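Replication initiation and membrane attachment protein (Geobacillus stearothermophilus 10, PDB 5WTN) acts as a tetrameric primosomal protein in bacterial DNA replication, forming a complex with a primosomal re-initiation protein and probably helping to load the replicative helicase. Local coordinates at the interface of chains A and B. Coordinates in Å, arbitrary orientation; residue numbers count along the deposited sequence, not the author numbering. Chains: chain A/B, Replication initiation and membrane attachment protein.

The interface of chains A and B. Residues chain A 81-82, 85-86, 90, 92; chain B 157-159.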
# COMPACT_ATOMS: atom_id res chain seq x y z
N ARG A 81 -23.72 -8.93 -3.72
CA ARG A 81 -22.89 -10.11 -3.79
C ARG A 81 -22.91 -10.75 -5.19
O ARG A 81 -21.91 -11.26 -5.67
CB ARG A 81 -23.36 -11.15 -2.78
CG ARG A 81 -22.29 -12.19 -2.54
CD ARG A 81 -22.78 -13.45 -1.91
NE ARG A 81 -23.25 -14.41 -2.91
CZ ARG A 81 -24.05 -15.42 -2.62
NH1 ARG A 81 -24.47 -15.57 -1.37
NH2 ARG A 81 -24.45 -16.26 -3.57
N LEU A 82 -24.07 -10.71 -5.83
CA LEU A 82 -24.24 -11.36 -7.11
C LEU A 82 -23.63 -10.53 -8.24
O LEU A 82 -23.14 -11.07 -9.23
CB LEU A 82 -25.74 -11.61 -7.34
CG LEU A 82 -26.33 -13.00 -7.12
CD1 LEU A 82 -25.94 -13.56 -5.77
CD2 LEU A 82 -27.83 -12.90 -7.25
N GLU A 85 -20.16 -11.39 -8.20
CA GLU A 85 -19.96 -12.71 -8.78
C GLU A 85 -19.89 -12.69 -10.31
O GLU A 85 -18.94 -13.20 -10.91
CB GLU A 85 -21.07 -13.67 -8.32
CG GLU A 85 -20.92 -14.15 -6.89
CD GLU A 85 -21.95 -15.19 -6.51
OE1 GLU A 85 -22.43 -15.91 -7.42
OE2 GLU A 85 -22.28 -15.31 -5.31
N GLY A 86 -20.91 -12.11 -10.94
CA GLY A 86 -21.03 -12.08 -12.37
C GLY A 86 -19.90 -11.33 -13.01
O GLY A 86 -19.42 -11.73 -14.08
N LEU A 90 -15.84 -12.07 -7.37
CA LEU A 90 -16.02 -12.98 -6.26
C LEU A 90 -16.47 -14.37 -6.68
O LEU A 90 -17.44 -14.50 -7.42
CB LEU A 90 -17.00 -12.39 -5.23
CG LEU A 90 -17.43 -13.31 -4.07
CD1 LEU A 90 -16.43 -13.37 -2.93
CD2 LEU A 90 -18.82 -12.96 -3.55
N THR A 92 -18.10 -17.86 -5.21
CA THR A 92 -18.86 -18.32 -4.06
C THR A 92 -19.02 -19.82 -4.07
O THR A 92 -19.44 -20.41 -5.06
CB THR A 92 -20.25 -17.63 -3.98
OG1 THR A 92 -20.07 -16.21 -3.87
CG2 THR A 92 -21.04 -18.14 -2.77
N VAL B 157 -21.25 -22.18 -6.30
CA VAL B 157 -22.54 -21.59 -6.64
C VAL B 157 -22.42 -20.25 -7.35
O VAL B 157 -23.42 -19.53 -7.48
CB VAL B 157 -23.48 -21.48 -5.43
CG1 VAL B 157 -23.74 -22.86 -4.83
CG2 VAL B 157 -22.87 -20.54 -4.40
N THR B 158 -21.20 -19.87 -7.73
CA THR B 158 -20.98 -18.54 -8.33
C THR B 158 -21.89 -18.28 -9.55
O THR B 158 -22.18 -19.19 -10.32
CB THR B 158 -19.51 -18.33 -8.79
OG1 THR B 158 -18.60 -18.79 -7.78
CG2 THR B 158 -19.25 -16.87 -9.05
N ARG B 159 -22.33 -17.04 -9.73
CA ARG B 159 -23.14 -16.71 -10.90
C ARG B 159 -22.35 -16.06 -12.04
O ARG B 159 -21.43 -15.26 -11.80
CB ARG B 159 -24.33 -15.84 -10.50
CG ARG B 159 -25.44 -16.66 -9.84
CD ARG B 159 -26.62 -15.78 -9.53
NE ARG B 159 -27.82 -16.53 -9.13
CZ ARG B 159 -27.96 -17.18 -7.98
NH1 ARG B 159 -26.97 -17.21 -7.09
NH2 ARG B 159 -29.09 -17.82 -7.72
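A:Glu85 reaches across to the backbone of B:Arg159 at this patch of the two-fold symmetric interface between copies of DnaB, a protein that forms a tetramer. Chain A offers the end of helix 74-86 and the start of strand 90-95. Chain B lays the loop segment 157-159 against both. The CG of A:Glu85 stands beside its own backbone N (chi1 -75°), and the chain is extended beyond it. This carries the carboxylate out to the partner loop. The backbone N of B:Arg159 lies nearly along the C-O axis of A:Glu85 OE1, 2.6 Å from it, though the bond is bent, 140° at the hydrogen. The other oxygen, OE2, is held within chain A. A:Arg81 approaches side-on and gives both NE and NH2 to A:Glu85 OE2, with NE 2.7 Å from it in a salt bridge. This grip is tilted slightly out of the guanidinium plane, and the methyl CG2 of A:Thr92 lies over one guanidinium face, toward its rim. The hydroxyl OG1 of A:Thr92 meets A:Glu85 OE2 from above the carboxylate plane, at 2.8 Å. These donors probably hold the carboxylate in its turn and leave OE1 directed at chain B. An alanine in place of A:Glu85 would probably leave the backbone N of B:Arg159 without this acceptor and A:Arg81 without its charge partner, free to turn.

The side chain of B:Thr158 lies across that of A:Glu85, its methyl CG2 against the glutamate CB. Its hydroxyl turns to the strand, where OG1 accepts the backbone N-H of A:Thr92 at 2.8 Å. The backbone N of B:Val157 in turn donates to the carbonyl O of A:Thr92, at 2.8 Å. Both polar backbone atoms of A:Thr92 are therefore engaged by the loop. B:Arg159, a poorly ordered residue, runs its side chain over A:Leu82, so the detail of this packing is uncertain. At the strand side, the methyl CG2 of A:Thr92 packs 3.4 Å from CG2 of B:Val157.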